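Local atomic coordinates of pathogenicity island protein (Staphylococcus aureus subsp. aureus, PDB entry 3HL6), a protein that is of unknown function but is encoded on a mobile pathogenicity island of Staphylococcus aureus, as the ORF9 product of island 3. Residues B[14-19]-B[35-40]; B[66-71]-B[151-156]. All blocks are in the same frame, centred on the assembly; numbering follows the deposited sequence.

From the N terminus, the chain runs through strand 4-6 into helix 13-30 and turns back into strand 33-37. Contact 1 closes this short excursion, 15 residues lying between its segments, and packs the helix of a beta-alpha-beta unit on its second strand. The chain then adds strands 44-49, 52-57 and 68-71 to the same mixed sheet. Contact 2 opens on strand 68-71, the outermost within this chain at the far end, and closes on helix 152-163 after 79 intervening residues, which include the unmodelled residues 123-146. The two contacts are in series, neither nested nor crossed. They meet directly where Leu17 CD1 packs 3.9 Å from Leu70 CD1.

Contact 1: residues B[14-19]-B[35-40]; sequences AGTLLR and FKLYND
Leu17 and Phe35 are brought together by contrasting first torsions. In Leu17, CG stands anti to the carbonyl carbon (chi1 -76°), and the CD2 branch reaches the strand although CB itself leaves the helix aslant to it. In Phe35, CG is lodged between the backbone N and the carbonyl carbon (chi1 61°), which turns the ring to the helix. Leu17 CD2 arrives at the ring edge, near its plane, 3.8 Å from Phe35 CE2 and 3.9 Å from Phe35 CZ. The same methyl also lies 4.1 Å from Leu37 CD2, itself in plane at the edge of the Phe35 ring, so one leucine branch touches both strand side chains. One helical position earlier, Thr16 CG2 meets the other branch of Leu37, 3.9 Å from its CD1, as the two side chains run alongside each other in reverse senses. On the other branch, Thr16 OG1 hydrogen-bonds with Asn8 OD1 and with Glu9 N. The axes of helix 14-19 and strand 35-37 run roughly antiparallel, at 151°, as expected when the helix of a beta-alpha-beta unit returns into its second strand. Leu37 packs on Ile6 of the parallel strand 4-6 on one flank and on Tyr46 of the antiparallel strand 44-49 on the other, while Ala14 and Leu18 of the same helix pack against helix 77-88.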
# COMPACT_ATOMS: atom_id res chain seq x y z
N ALA B 14 -3.75 0.53 -7.49
CA ALA B 14 -3.01 1.43 -6.60
C ALA B 14 -1.73 0.75 -6.18
O ALA B 14 -0.67 1.34 -6.27
CB ALA B 14 -3.85 1.88 -5.39
N GLY B 15 -1.82 -0.52 -5.78
CA GLY B 15 -0.63 -1.33 -5.49
C GLY B 15 0.42 -1.53 -6.60
O GLY B 15 1.61 -1.42 -6.35
N THR B 16 -0.02 -1.86 -7.82
CA THR B 16 0.89 -2.06 -8.94
C THR B 16 1.53 -0.71 -9.20
O THR B 16 2.71 -0.62 -9.48
CB THR B 16 0.13 -2.52 -10.25
OG1 THR B 16 -0.53 -3.77 -10.06
CG2 THR B 16 1.09 -2.63 -11.43
N LEU B 17 0.75 0.34 -9.11
CA LEU B 17 1.27 1.70 -9.29
C LEU B 17 2.28 2.12 -8.21
O LEU B 17 3.29 2.76 -8.53
CB LEU B 17 0.13 2.71 -9.30
CG LEU B 17 -0.68 2.77 -10.58
CD1 LEU B 17 -1.92 3.63 -10.35
CD2 LEU B 17 0.19 3.32 -11.73
N LEU B 18 2.03 1.75 -6.95
CA LEU B 18 2.97 2.08 -5.87
C LEU B 18 4.28 1.37 -6.12
O LEU B 18 5.35 1.93 -5.95
CB LEU B 18 2.38 1.71 -4.48
CG LEU B 18 3.11 2.18 -3.19
CD1 LEU B 18 3.22 3.68 -3.20
CD2 LEU B 18 2.42 1.72 -1.87
N ARG B 19 4.21 0.12 -6.58
CA ARG B 19 5.42 -0.65 -6.80
C ARG B 19 6.28 -0.12 -7.96
O ARG B 19 7.51 -0.14 -7.93
CB ARG B 19 5.11 -2.12 -7.07
CG ARG B 19 6.37 -2.91 -7.14
CD ARG B 19 6.19 -4.29 -7.60
NE ARG B 19 7.50 -4.90 -7.78
CZ ARG B 19 8.02 -5.26 -8.96
NH1 ARG B 19 7.33 -5.09 -10.08
NH2 ARG B 19 9.24 -5.79 -8.99
N PHE B 35 3.48 4.81 -19.23
CA PHE B 35 2.88 3.49 -19.36
C PHE B 35 1.37 3.47 -19.24
O PHE B 35 0.75 4.48 -18.99
CB PHE B 35 3.55 2.49 -18.40
CG PHE B 35 3.42 2.85 -16.96
CD1 PHE B 35 4.32 3.71 -16.36
CD2 PHE B 35 2.40 2.32 -16.20
CE1 PHE B 35 4.20 4.03 -15.02
CE2 PHE B 35 2.29 2.63 -14.86
CZ PHE B 35 3.19 3.48 -14.27
N LYS B 36 0.81 2.29 -19.49
CA LYS B 36 -0.58 2.01 -19.23
C LYS B 36 -0.63 0.72 -18.42
O LYS B 36 0.32 -0.07 -18.45
CB LYS B 36 -1.36 1.85 -20.54
CG LYS B 36 -0.96 2.87 -21.58
CD LYS B 36 -2.14 3.34 -22.45
CE LYS B 36 -2.68 2.19 -23.33
NZ LYS B 36 -3.38 2.70 -24.55
N LEU B 37 -1.72 0.54 -17.69
CA LEU B 37 -2.07 -0.75 -17.11
C LEU B 37 -2.98 -1.55 -18.02
O LEU B 37 -3.92 -1.02 -18.64
CB LEU B 37 -2.75 -0.58 -15.75
CG LEU B 37 -1.78 -0.40 -14.60
CD1 LEU B 37 -0.77 -1.49 -14.63
CD2 LEU B 37 -1.06 0.88 -14.82
N TYR B 38 -2.75 -2.85 -18.09
CA TYR B 38 -3.61 -3.67 -18.89
C TYR B 38 -5.03 -3.80 -18.32
O TYR B 38 -5.22 -4.20 -17.18
CB TYR B 38 -2.98 -5.02 -19.19
CG TYR B 38 -3.67 -5.63 -20.37
CD1 TYR B 38 -3.48 -5.11 -21.65
CD2 TYR B 38 -4.57 -6.68 -20.20
CE1 TYR B 38 -4.15 -5.65 -22.75
CE2 TYR B 38 -5.24 -7.22 -21.28
CZ TYR B 38 -5.03 -6.70 -22.55
OH TYR B 38 -5.71 -7.26 -23.60
N ASN B 39 -6.02 -3.44 -19.14
CA ASN B 39 -7.44 -3.52 -18.79
C ASN B 39 -7.78 -2.65 -17.57
O ASN B 39 -8.48 -3.06 -16.65
CB ASN B 39 -7.88 -4.98 -18.62
CG ASN B 39 -8.79 -5.48 -19.76
OD1 ASN B 39 -9.12 -4.75 -20.70
ND2 ASN B 39 -9.20 -6.74 -19.67
N ASP B 40 -7.23 -1.44 -17.58
CA ASP B 40 -7.53 -0.39 -16.63
C ASP B 40 -8.92 0.11 -16.94
O ASP B 40 -9.12 0.72 -17.99
CB ASP B 40 -6.55 0.75 -16.88
CG ASP B 40 -6.65 1.87 -15.86
OD1 ASP B 40 -7.61 1.89 -15.05
OD2 ASP B 40 -5.74 2.74 -15.89

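Contact 2: residues B[66-71]-B[151-156]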
# COMPACT_ATOMS: atom_id res chain seq x y z
N GLN B 66 -2.63 18.79 -19.75
CA GLN B 66 -2.75 18.84 -18.30
C GLN B 66 -2.96 17.43 -17.75
O GLN B 66 -3.97 16.78 -18.02
CB GLN B 66 -3.91 19.76 -17.92
CG GLN B 66 -4.19 19.86 -16.45
CD GLN B 66 -3.15 20.68 -15.71
OE1 GLN B 66 -2.05 20.21 -15.44
NE2 GLN B 66 -3.51 21.91 -15.37
N SER B 67 -1.98 16.93 -17.00
CA SER B 67 -2.16 15.70 -16.23
C SER B 67 -2.33 15.96 -14.72
O SER B 67 -2.33 17.11 -14.30
CB SER B 67 -0.99 14.76 -16.46
OG SER B 67 -1.44 13.60 -17.11
N PHE B 68 -2.48 14.90 -13.93
CA PHE B 68 -2.78 15.05 -12.51
C PHE B 68 -1.86 14.20 -11.67
O PHE B 68 -1.68 13.02 -11.93
CB PHE B 68 -4.24 14.72 -12.24
CG PHE B 68 -5.17 15.42 -13.17
CD1 PHE B 68 -5.64 16.69 -12.86
CD2 PHE B 68 -5.49 14.85 -14.42
CE1 PHE B 68 -6.45 17.37 -13.74
CE2 PHE B 68 -6.31 15.50 -15.31
CZ PHE B 68 -6.79 16.76 -14.99
N GLU B 69 -1.26 14.82 -10.66
CA GLU B 69 -0.32 14.17 -9.79
C GLU B 69 -0.95 13.06 -8.95
O GLU B 69 -1.88 13.32 -8.19
CB GLU B 69 0.30 15.21 -8.86
CG GLU B 69 1.16 14.61 -7.75
CD GLU B 69 2.09 15.61 -7.13
OE1 GLU B 69 2.45 15.41 -5.93
OE2 GLU B 69 2.46 16.58 -7.83
N LEU B 70 -0.41 11.86 -9.05
CA LEU B 70 -0.83 10.75 -8.21
C LEU B 70 0.01 10.62 -6.96
O LEU B 70 -0.48 10.15 -5.94
CB LEU B 70 -0.72 9.43 -8.94
CG LEU B 70 -1.83 9.06 -9.92
CD1 LEU B 70 -1.71 7.55 -10.20
CD2 LEU B 70 -3.22 9.41 -9.40
N ALA B 71 1.28 11.00 -7.07
CA ALA B 71 2.27 10.70 -6.05
C ALA B 71 3.51 11.58 -6.14
O ALA B 71 3.99 11.90 -7.24
CB ALA B 71 2.64 9.24 -6.09
N ASP B 151 -10.30 24.17 -5.10
CA ASP B 151 -9.22 24.06 -6.08
C ASP B 151 -9.46 22.89 -7.04
O ASP B 151 -9.40 21.72 -6.66
CB ASP B 151 -7.90 23.87 -5.35
CG ASP B 151 -6.71 23.89 -6.28
OD1 ASP B 151 -6.88 24.11 -7.49
OD2 ASP B 151 -5.59 23.68 -5.79
N VAL B 152 -9.75 23.20 -8.30
CA VAL B 152 -10.18 22.20 -9.26
C VAL B 152 -9.15 21.07 -9.44
O VAL B 152 -9.52 19.89 -9.46
CB VAL B 152 -10.55 22.84 -10.61
CG1 VAL B 152 -10.51 21.82 -11.75
CG2 VAL B 152 -11.91 23.47 -10.52
N ILE B 153 -7.87 21.44 -9.58
CA ILE B 153 -6.83 20.46 -9.86
C ILE B 153 -6.66 19.52 -8.68
O ILE B 153 -6.54 18.31 -8.87
CB ILE B 153 -5.47 21.11 -10.17
CG1 ILE B 153 -5.61 22.18 -11.27
CG2 ILE B 153 -4.47 20.08 -10.59
CD1 ILE B 153 -5.52 21.63 -12.66
N ALA B 154 -6.64 20.08 -7.46
CA ALA B 154 -6.47 19.29 -6.24
C ALA B 154 -7.58 18.28 -6.13
O ALA B 154 -7.36 17.13 -5.82
CB ALA B 154 -6.48 20.20 -5.02
N ASN B 155 -8.80 18.74 -6.36
CA ASN B 155 -9.96 17.87 -6.37
C ASN B 155 -9.87 16.72 -7.38
O ASN B 155 -10.08 15.56 -7.04
CB ASN B 155 -11.17 18.74 -6.68
CG ASN B 155 -11.81 19.25 -5.44
OD1 ASN B 155 -12.25 18.45 -4.62
ND2 ASN B 155 -11.85 20.59 -5.26
N ILE B 156 -9.55 17.04 -8.62
CA ILE B 156 -9.38 16.04 -9.65
C ILE B 156 -8.28 15.04 -9.28
O ILE B 156 -8.43 13.82 -9.49
CB ILE B 156 -9.16 16.68 -11.02
CG1 ILE B 156 -10.46 17.39 -11.43
CG2 ILE B 156 -8.85 15.62 -12.04
CD1 ILE B 156 -10.32 18.38 -12.55
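Ile156 meets the ring of Phe68 chiefly through its CB and CG2. Its CB already lies 3.9 Å from Phe68 CE1. From there CG2, anti to the backbone N, branches over one face of the ring, 3.4 Å from Phe68 CE1. It makes a CH-pi contact 3.6 Å from the ring centroid and 18° off the ring normal, displaced a little toward the rim. The other branch, whose CG1 is anti to the carbonyl carbon (chi1 -67°), stands further off, and its terminal CD1 just reaches Phe68 CE1 at 4.2 Å. Strand 68-71 forms an outer edge, within this chain, of the five-stranded mixed sheet, and Phe68 projects from its start to the first turns of helix 152-163, which begins right after Asp151 at the N-cap. Further on, the strand is distorted by a classic beta bulge, in which Leu70 and Ala71 stand opposite the single residue Leu53 of strand 52-57. One turn back along the helix, Ile153 CG2 approaches Phe68 CD1 obliquely at 4.2 Å. The CD1 of Ile153 turns instead toward Gln66, in the loop leading into the strand, and packs against the end of its side chain. Tyr160, a turn beyond Ile156, stacks with Phe68, and Glu157 OE2 accepts a hydrogen bond from Glu69 N. Ile156 also packs on Val180 and Val184 of helix 171-184.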